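PDB 5XPC: DNAation factor-related protein 4 from Drosophila melanogaster, which probably acts as a DNA endonuclease in apoptosis, and is represented here by its CIDE domain, a module that forms higher-order assemblies. Local coordinates for residues B[10-15]-B[31-36]; B[17-22]-B[71-76]; B[45-50]-B[54-59]. One frame throughout, in Å; residues are numbered along the deposited sequence.

All three contacts lie in the CIDE-N domain, a ubiquitin-like fold in which helix 30-40 packs on a mixed sheet with strand order 22-27, 10-15, 71-75, 47-50. Their centres are about 11 Å apart. Interaction 1 sets the helix on strand 10-15, interaction 2 lays the loop after that strand against strand 71-75, and interaction 3 folds strand 47-50 back on residues 54-59. Along the chain, interactions 1 and 2 interleave, whereas 45-50 and 54-59 fall between the two halves of interaction 2. Leu33 packs on Leu48 under the helix, while backbone bonds between Ile73 and Tyr49 join interactions 2 and 3 through the shared sheet. All three also reach neighbouring subunits, consistent with the domain's higher-order assembly.

Interaction 1 of 3, residues B[10-15]-B[31-36]; sequences RGYKVT and EMLIAK
Tyr12 and Leu33 meet where helix 30-40 lies against strand 10-15, the two side chains crossing at a slant with their CA atoms 8.3 Å apart. Traced outward, Tyr12 offers one side to a single methyl of the leucine. Its CB lies 4.0 Å from Leu33 CD2, CG is nearer, and CD1 makes the closest approach, 3.7 Å from the same CD2. The methyl comes obliquely to the base of the ring. Farther out, Tyr12 OH turns back to its own strand and accepts a hydrogen bond from Arg10 NH1 at 2.9 Å, with the hydroxyl oxygen tilted 29° from the guanidinium plane. NH2 of the same arginine holds Leu66 O, so the guanidinium links the ring to the loop after helix 60-65.

Leu33 has CG anti to its backbone N (chi1 -177°), a turn that lets its two methyls divide between two strand residues: CD2 takes Tyr12, and CD1 lies 4.1 Å from Val14 CG2. The valine and leucine run past each other in opposite directions. Leu33 also packs on Ile25 and Leu48, while Val14 touches Val74 of the adjoining strand. Replacing Tyr12 with an alanine here would probably leave Leu33 CD2 facing a gap and Arg10 NH1 without its hydroxyl acceptor. Lys13, on the other face of the strand, forms a salt bridge with Asp53 of a neighbouring subunit. Across the helix-strand interface itself the chemistry is purely apolar: shape and burial join the two elements, and the tyrosine's polar end turns to Arg10 instead of the helix.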
ATOM      1  N   ARG B  10     -15.746  18.235  -5.716  1.00 25.58           N
ATOM      2  CA  ARG B  10     -14.337  18.189  -5.356  1.00 28.53           C
ATOM      3  C   ARG B  10     -13.518  18.813  -6.475  1.00 28.02           C
ATOM      4  O   ARG B  10     -13.940  18.845  -7.631  1.00 27.65           O
ATOM      5  CB  ARG B  10     -13.863  16.757  -5.095  1.00 27.89           C
ATOM      6  CG  ARG B  10     -14.698  16.024  -4.056  1.00 32.31           C
ATOM      7  CD  ARG B  10     -14.344  14.556  -4.061  1.00 36.17           C
ATOM      8  NE  ARG B  10     -13.156  14.305  -3.262  1.00 37.67           N
ATOM      9  CZ  ARG B  10     -12.241  13.382  -3.542  1.00 36.39           C
ATOM     10  NH1 ARG B  10     -12.356  12.621  -4.626  1.00 31.03           N
ATOM     11  NH2 ARG B  10     -11.206  13.224  -2.733  1.00 38.15           N
ATOM     12  N   GLY B  11     -12.342  19.320  -6.113  1.00 26.94           N
ATOM     13  CA  GLY B  11     -11.432  19.897  -7.087  1.00 27.01           C
ATOM     14  C   GLY B  11     -10.462  18.856  -7.627  1.00 28.20           C
ATOM     15  O   GLY B  11      -9.908  18.056  -6.873  1.00 28.21           O
ATOM     16  N   TYR B  12     -10.258  18.890  -8.946  1.00 23.40           N
ATOM     17  CA  TYR B  12      -9.335  17.990  -9.638  1.00 21.10           C
ATOM     18  C   TYR B  12      -8.514  18.787 -10.646  1.00 23.52           C
ATOM     19  O   TYR B  12      -8.884  19.900 -11.031  1.00 28.31           O
ATOM     20  CB  TYR B  12     -10.080  16.852 -10.369  1.00 23.20           C
ATOM     21  CG  TYR B  12     -10.989  16.002  -9.490  1.00 29.69           C
ATOM     22  CD1 TYR B  12     -12.370  16.181  -9.499  1.00 27.29           C
ATOM     23  CD2 TYR B  12     -10.465  15.011  -8.660  1.00 27.90           C
ATOM     24  CE1 TYR B  12     -13.208  15.393  -8.699  1.00 24.89           C
ATOM     25  CE2 TYR B  12     -11.296  14.218  -7.864  1.00 25.83           C
ATOM     26  CZ  TYR B  12     -12.661  14.414  -7.886  1.00 28.63           C
ATOM     27  OH  TYR B  12     -13.479  13.622  -7.090  1.00 29.61           O
ATOM     28  N   LYS B  13      -7.398  18.207 -11.094  1.00 19.33           N
ATOM     29  CA  LYS B  13      -6.553  18.836 -12.103  1.00 19.45           C
ATOM     30  C   LYS B  13      -6.483  17.941 -13.333  1.00 21.52           C
ATOM     31  O   LYS B  13      -6.304  16.722 -13.207  1.00 22.91           O
ATOM     32  CB  LYS B  13      -5.148  19.113 -11.563  1.00 23.56           C
ATOM     33  CG  LYS B  13      -5.155  20.126 -10.416  1.00 27.00           C
ATOM     34  CD  LYS B  13      -3.784  20.278  -9.776  1.00 26.55           C
ATOM     35  CE  LYS B  13      -3.844  21.211  -8.576  1.00 27.41           C
ATOM     36  NZ  LYS B  13      -2.472  21.449  -8.047  1.00 31.20           N
ATOM     37  N   VAL B  14      -6.632  18.549 -14.509  1.00 21.67           N
ATOM     38  CA  VAL B  14      -6.687  17.835 -15.783  1.00 21.12           C
ATOM     39  C   VAL B  14      -5.789  18.541 -16.787  1.00 19.12           C
ATOM     40  O   VAL B  14      -5.851  19.769 -16.936  1.00 23.58           O
ATOM     41  CB  VAL B  14      -8.125  17.749 -16.331  1.00 24.35           C
ATOM     42  CG1 VAL B  14      -8.151  17.045 -17.708  1.00 21.11           C
ATOM     43  CG2 VAL B  14      -9.032  17.025 -15.340  1.00 24.30           C
ATOM     44  N   THR B  15      -4.967  17.765 -17.485  1.00 22.93           N
ATOM     45  CA  THR B  15      -4.196  18.280 -18.599  1.00 23.69           C
ATOM     46  C   THR B  15      -4.206  17.220 -19.692  1.00 25.38           C
ATOM     47  O   THR B  15      -4.759  16.128 -19.523  1.00 23.40           O
ATOM     48  CB  THR B  15      -2.774  18.666 -18.136  1.00 23.51           C
ATOM     49  OG1 THR B  15      -2.079  19.360 -19.179  1.00 28.55           O
ATOM     50  CG2 THR B  15      -1.984  17.423 -17.680  1.00 22.11           C
ATOM     51  N   GLU B  31     -18.627  11.323 -14.609  1.00 27.86           N
ATOM     52  CA  GLU B  31     -19.342  11.805 -15.789  1.00 34.58           C
ATOM     53  C   GLU B  31     -19.183  13.312 -15.956  1.00 30.25           C
ATOM     54  O   GLU B  31     -18.874  13.803 -17.052  1.00 27.45           O
ATOM     55  CB  GLU B  31     -20.820  11.429 -15.689  1.00 41.57           C
ATOM     56  CG  GLU B  31     -21.685  12.048 -16.768  1.00 61.87           C
ATOM     57  CD  GLU B  31     -23.124  11.572 -16.706  1.00 78.85           C
ATOM     58  OE1 GLU B  31     -23.569  11.149 -15.617  1.00 82.87           O
ATOM     59  OE2 GLU B  31     -23.807  11.615 -17.753  1.00 84.95           O
ATOM     60  N   MET B  32     -19.386  14.064 -14.871  1.00 27.80           N
ATOM     61  CA  MET B  32     -19.227  15.515 -14.931  1.00 25.57           C
ATOM     62  C   MET B  32     -17.780  15.913 -15.217  1.00 26.83           C
ATOM     63  O   MET B  32     -17.526  16.846 -15.993  1.00 28.55           O
ATOM     64  CB  MET B  32     -19.701  16.153 -13.622  1.00 24.22           C
ATOM     65  CG  MET B  32     -19.423  17.659 -13.557  1.00 28.51           C
ATOM     66  SD  MET B  32     -19.990  18.490 -12.056  1.00 31.83           S
ATOM     67  CE  MET B  32     -21.771  18.302 -12.185  1.00 35.31           C
ATOM     68  N   LEU B  33     -16.813  15.238 -14.586  1.00 25.39           N
ATOM     69  CA  LEU B  33     -15.419  15.626 -14.778  1.00 26.02           C
ATOM     70  C   LEU B  33     -14.994  15.413 -16.220  1.00 25.73           C
ATOM     71  O   LEU B  33     -14.297  16.255 -16.801  1.00 26.16           O
ATOM     72  CB  LEU B  33     -14.502  14.844 -13.838  1.00 24.64           C
ATOM     73  CG  LEU B  33     -13.012  15.206 -13.882  1.00 24.18           C
ATOM     74  CD1 LEU B  33     -12.808  16.728 -13.766  1.00 23.00           C
ATOM     75  CD2 LEU B  33     -12.254  14.492 -12.749  1.00 25.01           C
ATOM     76  N   ILE B  34     -15.425  14.300 -16.822  1.00 24.26           N
ATOM     77  CA  ILE B  34     -15.088  14.038 -18.215  1.00 25.07           C
ATOM     78  C   ILE B  34     -15.760  15.055 -19.133  1.00 25.21           C
ATOM     79  O   ILE B  34     -15.149  15.538 -20.093  1.00 26.64           O
ATOM     80  CB  ILE B  34     -15.462  12.591 -18.584  1.00 28.06           C
ATOM     81  CG1 ILE B  34     -14.512  11.620 -17.879  1.00 30.02           C
ATOM     82  CG2 ILE B  34     -15.440  12.397 -20.106  1.00 26.39           C
ATOM     83  CD1 ILE B  34     -14.764  10.184 -18.194  1.00 33.62           C
ATOM     84  N   ALA B  35     -17.018  15.400 -18.860  1.00 24.85           N
ATOM     85  CA  ALA B  35     -17.709  16.367 -19.709  1.00 29.17           C
ATOM     86  C   ALA B  35     -17.031  17.732 -19.656  1.00 30.61           C
ATOM     87  O   ALA B  35     -16.842  18.385 -20.691  1.00 29.12           O
ATOM     88  CB  ALA B  35     -19.177  16.474 -19.299  1.00 26.68           C
ATOM     89  N   LYS B  36     -16.640  18.174 -18.458  1.00 26.63           N
ATOM     90  CA  LYS B  36     -15.966  19.462 -18.331  1.00 31.59           C
ATOM     91  C   LYS B  36     -14.576  19.423 -18.956  1.00 27.09           C
ATOM     92  O   LYS B  36     -14.124  20.416 -19.540  1.00 27.74           O
ATOM     93  CB  LYS B  36     -15.894  19.866 -16.860  1.00 28.89           C
ATOM     94  CG  LYS B  36     -17.250  20.173 -16.237  1.00 26.41           C
ATOM     95  CD  LYS B  36     -17.085  20.775 -14.829  1.00 25.31           C
ATOM     96  CE  LYS B  36     -18.398  21.345 -14.321  1.00 30.55           C
ATOM     97  NZ  LYS B  36     -18.276  21.962 -12.958  1.00 32.40           N
TER

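Interaction 2 of 3, residues B[17-22]-B[71-76]; sequences NERTRK and LFIVSG
Asn17, in the loop between strands 10-15 and 22-27, passes 5.9 Å from Ile73 of strand 71-75 (CA to CA), and the two backbones are joined through a water rather than directly. That water accepts from Asn17 N at 3.0 Å and donates to Val74 O at 2.9 Å, bridging a gap too wide for a direct bond.

Ile73 reaches the loop with both of its branches. CG2, anti to the backbone N, sits 3.6 Å from Asn17 N, against the start of that residue's main chain, with Asn17 CB and OD1 a little farther off. CD1 at the end of the other branch points into one face of the Arg19 guanidinium: it stands over the centre of the group, 3.6 Å from CZ, with NH1 and NH2 almost equally near. The arginine chain, bent at chi2 (74°), crosses the isoleucine at about a right angle and doubles back along its own loop. There its NH1 donates to Asn17 O at 2.9 Å, a bond lying almost exactly in the guanidinium plane.

Outside the two segments, NH2 of Arg19 forms a salt bridge with Asp84 and a hydrogen bond with Thr82 O, and the group makes a cation-pi contact with Phe87. Asn17 OD1 accepts from Thr82 N. With Asn17 O at its edge, in plane, and NH2 also held by Asp84 and Thr82 O, the guanidinium is probably restrained from turning, and one face lies against the methyl. An apolar strand residue can therefore pack against a charged group without separating it from its polar partners.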
ATOM      1  N   ASN B  17      -1.939  14.982 -22.800  1.00 31.34           N
ATOM      2  CA  ASN B  17      -0.728  14.175 -22.728  1.00 37.68           C
ATOM      3  C   ASN B  17       0.527  15.016 -22.937  1.00 42.82           C
ATOM      4  O   ASN B  17       1.603  14.662 -22.437  1.00 40.12           O
ATOM      5  CB  ASN B  17      -0.797  13.036 -23.741  1.00 38.79           C
ATOM      6  CG  ASN B  17       0.121  11.890 -23.376  1.00 44.74           C
ATOM      7  OD1 ASN B  17       0.312  11.583 -22.194  1.00 36.61           O
ATOM      8  ND2 ASN B  17       0.695  11.248 -24.386  1.00 51.21           N
ATOM      9  N   GLU B  18       0.406  16.144 -23.632  1.00 45.75           N
ATOM     10  CA  GLU B  18       1.541  17.027 -23.865  1.00 49.74           C
ATOM     11  C   GLU B  18       1.655  18.146 -22.836  1.00 49.37           C
ATOM     12  O   GLU B  18       2.586  18.957 -22.928  1.00 52.25           O
ATOM     13  CB  GLU B  18       1.457  17.618 -25.273  1.00 59.09           C
ATOM     14  CG  GLU B  18       1.708  16.602 -26.361  1.00 69.90           C
ATOM     15  CD  GLU B  18       3.044  15.912 -26.189  1.00 79.90           C
ATOM     16  OE1 GLU B  18       4.044  16.614 -25.930  1.00 81.12           O
ATOM     17  OE2 GLU B  18       3.095  14.668 -26.288  1.00 86.67           O
ATOM     18  N   ARG B  19       0.741  18.207 -21.863  1.00 39.23           N
ATOM     19  CA  ARG B  19       0.769  19.228 -20.815  1.00 40.26           C
ATOM     20  C   ARG B  19       0.724  20.635 -21.412  1.00 41.48           C
ATOM     21  O   ARG B  19       1.385  21.555 -20.927  1.00 48.01           O
ATOM     22  CB  ARG B  19       1.991  19.058 -19.905  1.00 38.85           C
ATOM     23  CG  ARG B  19       1.852  17.992 -18.819  1.00 41.22           C
ATOM     24  CD  ARG B  19       1.933  16.565 -19.375  1.00 37.26           C
ATOM     25  NE  ARG B  19       2.097  15.575 -18.305  1.00 38.34           N
ATOM     26  CZ  ARG B  19       2.076  14.256 -18.486  1.00 41.64           C
ATOM     27  NH1 ARG B  19       1.888  13.749 -19.700  1.00 34.79           N
ATOM     28  NH2 ARG B  19       2.232  13.441 -17.450  1.00 37.08           N
ATOM     29  N   THR B  20      -0.070  20.805 -22.472  1.00 37.73           N
ATOM     30  CA  THR B  20      -0.108  22.076 -23.195  1.00 40.53           C
ATOM     31  C   THR B  20      -0.974  23.104 -22.483  1.00 39.94           C
ATOM     32  O   THR B  20      -0.643  24.295 -22.469  1.00 42.89           O
ATOM     33  CB  THR B  20      -0.646  21.881 -24.612  1.00 46.08           C
ATOM     34  OG1 THR B  20      -2.017  21.461 -24.545  1.00 43.29           O
ATOM     35  CG2 THR B  20       0.185  20.862 -25.391  1.00 50.93           C
ATOM     36  N   ARG B  21      -2.103  22.665 -21.935  1.00 31.94           N
ATOM     37  CA  ARG B  21      -3.010  23.502 -21.166  1.00 32.71           C
ATOM     38  C   ARG B  21      -3.411  22.735 -19.917  1.00 31.23           C
ATOM     39  O   ARG B  21      -3.541  21.505 -19.945  1.00 28.86           O
ATOM     40  CB  ARG B  21      -4.249  23.900 -21.987  1.00 32.02           C
ATOM     41  CG  ARG B  21      -3.946  24.941 -23.068  1.00 39.50           C
ATOM     42  CD  ARG B  21      -5.125  25.187 -24.003  1.00 43.76           C
ATOM     43  NE  ARG B  21      -5.476  24.011 -24.798  1.00 48.32           N
ATOM     44  CZ  ARG B  21      -6.662  23.412 -24.765  1.00 47.73           C
ATOM     45  NH1 ARG B  21      -7.624  23.882 -23.977  1.00 34.87           N
ATOM     46  NH2 ARG B  21      -6.896  22.348 -25.532  1.00 47.36           N
ATOM     47  N   LYS B  22      -3.584  23.463 -18.816  1.00 30.71           N
ATOM     48  CA  LYS B  22      -3.761  22.869 -17.495  1.00 29.09           C
ATOM     49  C   LYS B  22      -4.955  23.522 -16.821  1.00 26.34           C
ATOM     50  O   LYS B  22      -5.004  24.748 -16.702  1.00 24.17           O
ATOM     51  CB  LYS B  22      -2.498  23.059 -16.644  1.00 28.40           C
ATOM     52  CG  LYS B  22      -1.231  22.593 -17.337  1.00 32.65           C
ATOM     53  CD  LYS B  22       0.005  22.805 -16.484  1.00 39.42           C
ATOM     54  CE  LYS B  22       1.259  22.501 -17.293  1.00 48.97           C
ATOM     55  NZ  LYS B  22       2.431  22.175 -16.435  1.00 58.87           N
ATOM     56  N   LEU B  71      -4.062  14.757 -10.219  1.00 23.66           N
ATOM     57  CA  LEU B  71      -3.832  15.178 -11.597  1.00 23.37           C
ATOM     58  C   LEU B  71      -4.147  14.046 -12.571  1.00 26.36           C
ATOM     59  O   LEU B  71      -3.618  12.936 -12.434  1.00 28.04           O
ATOM     60  CB  LEU B  71      -2.381  15.624 -11.796  1.00 25.66           C
ATOM     61  CG  LEU B  71      -1.993  15.906 -13.256  1.00 29.02           C
ATOM     62  CD1 LEU B  71      -2.845  17.035 -13.848  1.00 27.72           C
ATOM     63  CD2 LEU B  71      -0.501  16.239 -13.379  1.00 30.21           C
ATOM     64  N   PHE B  72      -4.979  14.347 -13.575  1.00 23.00           N
ATOM     65  CA  PHE B  72      -5.371  13.407 -14.617  1.00 23.82           C
ATOM     66  C   PHE B  72      -4.890  13.885 -15.980  1.00 25.97           C
ATOM     67  O   PHE B  72      -4.826  15.090 -16.243  1.00 24.20           O
ATOM     68  CB  PHE B  72      -6.902  13.222 -14.668  1.00 25.49           C
ATOM     69  CG  PHE B  72      -7.505  12.800 -13.357  1.00 26.42           C
ATOM     70  CD1 PHE B  72      -7.378  11.496 -12.915  1.00 28.44           C
ATOM     71  CD2 PHE B  72      -8.204  13.706 -12.573  1.00 25.25           C
ATOM     72  CE1 PHE B  72      -7.923  11.100 -11.688  1.00 29.00           C
ATOM     73  CE2 PHE B  72      -8.751  13.319 -11.354  1.00 29.44           C
ATOM     74  CZ  PHE B  72      -8.611  12.012 -10.918  1.00 25.66           C
ATOM     75  N   ILE B  73      -4.551  12.923 -16.841  1.00 24.01           N
ATOM     76  CA  ILE B  73      -4.416  13.140 -18.277  1.00 25.78           C
ATOM     77  C   ILE B  73      -5.729  12.739 -18.933  1.00 30.22           C
ATOM     78  O   ILE B  73      -6.217  11.618 -18.721  1.00 26.20           O
ATOM     79  CB  ILE B  73      -3.261  12.314 -18.869  1.00 27.92           C
ATOM     80  CG1 ILE B  73      -1.978  12.510 -18.056  1.00 32.49           C
ATOM     81  CG2 ILE B  73      -3.079  12.644 -20.365  1.00 29.51           C
ATOM     82  CD1 ILE B  73      -1.488  13.926 -18.050  1.00 30.97           C
ATOM     83  N   VAL B  74      -6.307  13.631 -19.735  1.00 26.79           N
ATOM     84  CA  VAL B  74      -7.466  13.273 -20.546  1.00 26.84           C
ATOM     85  C   VAL B  74      -6.972  12.891 -21.935  1.00 28.81           C
ATOM     86  O   VAL B  74      -6.128  13.584 -22.521  1.00 27.77           O
ATOM     87  CB  VAL B  74      -8.511  14.402 -20.601  1.00 26.71           C
ATOM     88  CG1 VAL B  74      -7.934  15.683 -21.211  1.00 28.87           C
ATOM     89  CG2 VAL B  74      -9.763  13.928 -21.365  1.00 25.13           C
ATOM     90  N   SER B  75      -7.474  11.773 -22.451  1.00 27.63           N
ATOM     91  CA  SER B  75      -6.995  11.236 -23.718  1.00 32.60           C
ATOM     92  C   SER B  75      -8.069  10.333 -24.303  1.00 26.42           C
ATOM     93  O   SER B  75      -9.080  10.043 -23.661  1.00 27.72           O
ATOM     94  CB  SER B  75      -5.688  10.465 -23.522  1.00 33.50           C
ATOM     95  OG  SER B  75      -5.175  10.006 -24.752  1.00 31.71           O
ATOM     96  N   GLY B  76      -7.828   9.873 -25.529  1.00 29.18           N
ATOM     97  CA  GLY B  76      -8.691   8.899 -26.146  1.00 34.16           C
ATOM     98  C   GLY B  76      -8.655   7.553 -25.451  1.00 44.75           C
ATOM     99  O   GLY B  76      -8.154   7.404 -24.333  1.00 50.07           O
TER
HETATM  100  O   HOH W   1      -4.145  13.995 -24.580  1.00 31.83           O

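Interaction 3 of 3, residues B[45-50]-B[54-59]; sequences EPHLYL and GFEVSD
Glu56 stretches out between Tyr49 and His47, and the relation of these three side chains gives this hairpin-like contact its character. CG of the glutamate is anti to the backbone N (chi1 175°) and the chain stays extended, which carries it alongside the tyrosine ring toward the histidine. Glu56 CB lies 3.6 Å from Tyr49 CE2, and OE1 comes obliquely to the same ring, its carboxylate turned 58° from the ring plane. The second oxygen approaches His47: OE2 is 3.0 Å from CD2, the imidazole and carboxylate planes being 56° apart, a close approach of a carboxylate oxygen to a ring carbon. On the edge of the tyrosine nearer the turn, Gly54 O sits close to the ring plane, 3.6 Å from CD2. The phenol's own polar end belongs elsewhere, with OH bonded to Gly76 O and Ala79 N.

Beneath these groups Tyr49 and Glu56 form a single, non-hydrogen-bonded antiparallel bridge, flanked by two nearly straight bonds: Val57 N to Leu48 O at 2.9 Å and Leu50 N to Phe55 O at 2.8 Å. Gly54 N to Leu50 O, also 2.8 Å, closes the turn. Where the strands diverge beyond Val57, a water takes over, accepting from Leu48 N and donating to Val57 O. Leu48 CB meets Val57 CG2 at 4.2 Å.

Leu48 goes on to pack under helix 30-40, Val57 faces Phe72 and helix 60-65, and Tyr49 pairs with Ile73 of strand 71-75. Asp59 caps helix 60-65, while Glu56 and Val57 pair in parallel with a strand of a neighbouring subunit, so the sheet continues across the interface.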
ATOM      1  N   GLU B  45     -13.576  10.354 -27.810  1.00 27.49           N
ATOM      2  CA  GLU B  45     -13.945   9.392 -26.769  1.00 31.35           C
ATOM      3  C   GLU B  45     -13.041   9.629 -25.562  1.00 30.55           C
ATOM      4  O   GLU B  45     -12.105   8.862 -25.301  1.00 31.76           O
ATOM      5  CB  GLU B  45     -13.854   7.951 -27.290  1.00 37.68           C
ATOM      6  CG  GLU B  45     -13.996   6.903 -26.196  1.00 48.33           C
ATOM      7  CD  GLU B  45     -14.071   5.476 -26.701  1.00 59.40           C
ATOM      8  OE1 GLU B  45     -14.104   5.254 -27.941  1.00 50.21           O
ATOM      9  OE2 GLU B  45     -14.050   4.573 -25.832  1.00 66.22           O
ATOM     10  N   PRO B  46     -13.286  10.695 -24.801  1.00 27.02           N
ATOM     11  CA  PRO B  46     -12.355  11.044 -23.721  1.00 25.60           C
ATOM     12  C   PRO B  46     -12.445  10.077 -22.548  1.00 30.27           C
ATOM     13  O   PRO B  46     -13.532   9.644 -22.157  1.00 26.11           O
ATOM     14  CB  PRO B  46     -12.796  12.457 -23.310  1.00 27.31           C
ATOM     15  CG  PRO B  46     -14.236  12.521 -23.707  1.00 26.83           C
ATOM     16  CD  PRO B  46     -14.321  11.725 -24.990  1.00 29.92           C
ATOM     17  N   HIS B  47     -11.279   9.743 -21.996  1.00 25.40           N
ATOM     18  CA  HIS B  47     -11.158   9.020 -20.740  1.00 23.18           C
ATOM     19  C   HIS B  47     -10.101   9.715 -19.902  1.00 25.86           C
ATOM     20  O   HIS B  47      -9.246  10.428 -20.432  1.00 24.43           O
ATOM     21  CB  HIS B  47     -10.748   7.558 -20.956  1.00 25.81           C
ATOM     22  CG  HIS B  47     -11.811   6.735 -21.606  1.00 30.18           C
ATOM     23  ND1 HIS B  47     -11.888   6.567 -22.972  1.00 35.14           N
ATOM     24  CD2 HIS B  47     -12.838   6.030 -21.082  1.00 36.93           C
ATOM     25  CE1 HIS B  47     -12.916   5.793 -23.263  1.00 32.06           C
ATOM     26  NE2 HIS B  47     -13.510   5.453 -22.136  1.00 40.26           N
ATOM     27  N   LEU B  48     -10.154   9.483 -18.594  1.00 23.60           N
ATOM     28  CA  LEU B  48      -9.206  10.066 -17.654  1.00 23.06           C
ATOM     29  C   LEU B  48      -8.225   9.005 -17.174  1.00 26.63           C
ATOM     30  O   LEU B  48      -8.611   7.866 -16.886  1.00 26.68           O
ATOM     31  CB  LEU B  48      -9.929  10.681 -16.451  1.00 29.68           C
ATOM     32  CG  LEU B  48     -10.838  11.873 -16.744  1.00 31.43           C
ATOM     33  CD1 LEU B  48     -11.537  12.285 -15.461  1.00 31.54           C
ATOM     34  CD2 LEU B  48     -10.053  13.032 -17.331  1.00 32.07           C
ATOM     35  N   TYR B  49      -6.955   9.383 -17.098  1.00 24.62           N
ATOM     36  CA  TYR B  49      -5.883   8.501 -16.664  1.00 26.26           C
ATOM     37  C   TYR B  49      -5.054   9.230 -15.622  1.00 27.05           C
ATOM     38  O   TYR B  49      -4.834  10.436 -15.742  1.00 25.38           O
ATOM     39  CB  TYR B  49      -4.978   8.111 -17.825  1.00 26.97           C
ATOM     40  CG  TYR B  49      -5.704   7.482 -18.996  1.00 27.06           C
ATOM     41  CD1 TYR B  49      -6.374   8.269 -19.922  1.00 24.87           C
ATOM     42  CD2 TYR B  49      -5.710   6.101 -19.173  1.00 24.70           C
ATOM     43  CE1 TYR B  49      -7.044   7.684 -21.022  1.00 28.25           C
ATOM     44  CE2 TYR B  49      -6.367   5.509 -20.261  1.00 26.83           C
ATOM     45  CZ  TYR B  49      -7.035   6.305 -21.174  1.00 25.85           C
ATOM     46  OH  TYR B  49      -7.691   5.728 -22.259  1.00 28.91           O
ATOM     47  N   LEU B  50      -4.567   8.497 -14.627  1.00 23.35           N
ATOM     48  CA  LEU B  50      -3.672   9.097 -13.642  1.00 23.38           C
ATOM     49  C   LEU B  50      -2.379   9.544 -14.315  1.00 24.68           C
ATOM     50  O   LEU B  50      -1.741   8.767 -15.026  1.00 24.44           O
ATOM     51  CB  LEU B  50      -3.359   8.090 -12.536  1.00 25.46           C
ATOM     52  CG  LEU B  50      -4.513   7.674 -11.628  1.00 28.95           C
ATOM     53  CD1 LEU B  50      -4.003   6.666 -10.608  1.00 31.28           C
ATOM     54  CD2 LEU B  50      -5.079   8.901 -10.920  1.00 31.19           C
ATOM     55  N   GLY B  54      -0.493   6.329 -15.279  1.00 27.63           N
ATOM     56  CA  GLY B  54      -1.215   6.017 -16.497  1.00 28.48           C
ATOM     57  C   GLY B  54      -2.402   5.094 -16.333  1.00 28.80           C
ATOM     58  O   GLY B  54      -2.992   4.689 -17.338  1.00 26.76           O
ATOM     59  N   PHE B  55      -2.769   4.740 -15.108  1.00 26.52           N
ATOM     60  CA  PHE B  55      -3.912   3.862 -14.906  1.00 30.18           C
ATOM     61  C   PHE B  55      -5.203   4.609 -15.220  1.00 28.61           C
ATOM     62  O   PHE B  55      -5.362   5.780 -14.866  1.00 27.50           O
ATOM     63  CB  PHE B  55      -3.917   3.323 -13.467  1.00 25.95           C
ATOM     64  CG  PHE B  55      -3.050   2.107 -13.284  1.00 25.17           C
ATOM     65  CD1 PHE B  55      -3.603   0.893 -12.904  1.00 23.12           C
ATOM     66  CD2 PHE B  55      -1.685   2.170 -13.543  1.00 26.12           C
ATOM     67  CE1 PHE B  55      -2.809  -0.236 -12.773  1.00 27.11           C
ATOM     68  CE2 PHE B  55      -0.883   1.051 -13.402  1.00 32.74           C
ATOM     69  CZ  PHE B  55      -1.444  -0.157 -13.017  1.00 30.04           C
ATOM     70  N   GLU B  56      -6.122   3.935 -15.909  1.00 26.77           N
ATOM     71  CA  GLU B  56      -7.358   4.583 -16.325  1.00 25.31           C
ATOM     72  C   GLU B  56      -8.357   4.621 -15.174  1.00 27.55           C
ATOM     73  O   GLU B  56      -8.580   3.610 -14.498  1.00 27.51           O
ATOM     74  CB  GLU B  56      -7.987   3.854 -17.512  1.00 29.51           C
ATOM     75  CG  GLU B  56      -9.338   4.458 -17.874  1.00 27.14           C
ATOM     76  CD  GLU B  56      -9.883   3.966 -19.188  1.00 50.62           C
ATOM     77  OE1 GLU B  56      -9.127   3.323 -19.951  1.00 55.81           O
ATOM     78  OE2 GLU B  56     -11.084   4.204 -19.446  1.00 52.35           O
ATOM     79  N   VAL B  57      -8.968   5.785 -14.962  1.00 24.68           N
ATOM     80  CA  VAL B  57     -10.045   5.931 -13.988  1.00 26.64           C
ATOM     81  C   VAL B  57     -11.277   5.223 -14.535  1.00 31.80           C
ATOM     82  O   VAL B  57     -11.978   5.765 -15.396  1.00 30.31           O
ATOM     83  CB  VAL B  57     -10.336   7.416 -13.713  1.00 25.87           C
ATOM     84  CG1 VAL B  57     -11.438   7.566 -12.682  1.00 26.27           C
ATOM     85  CG2 VAL B  57      -9.063   8.135 -13.290  1.00 26.17           C
ATOM     86  N   SER B  58     -11.561   4.007 -14.053  1.00 28.11           N
ATOM     87  CA  SER B  58     -12.567   3.200 -14.744  1.00 27.14           C
ATOM     88  C   SER B  58     -14.000   3.482 -14.297  1.00 29.60           C
ATOM     89  O   SER B  58     -14.929   3.185 -15.056  1.00 29.97           O
ATOM     90  CB  SER B  58     -12.273   1.702 -14.585  1.00 28.12           C
ATOM     91  OG  SER B  58     -12.573   1.254 -13.272  1.00 33.39           O
ATOM     92  N   ASP B  59     -14.220   4.038 -13.107  1.00 30.16           N
ATOM     93  CA  ASP B  59     -15.592   4.251 -12.657  1.00 28.04           C
ATOM     94  C   ASP B  59     -15.615   5.358 -11.611  1.00 26.45           C
ATOM     95  O   ASP B  59     -14.578   5.789 -11.106  1.00 25.75           O
ATOM     96  CB  ASP B  59     -16.248   2.948 -12.125  1.00 29.97           C
ATOM     97  CG  ASP B  59     -15.460   2.261 -10.987  1.00 35.23           C
ATOM     98  OD1 ASP B  59     -14.747   2.933 -10.214  1.00 34.20           O
ATOM     99  OD2 ASP B  59     -15.598   1.020 -10.844  1.00 36.26           O
TER
HETATM  100  O   HOH W   2     -12.086   7.751 -17.388  1.00 26.63           O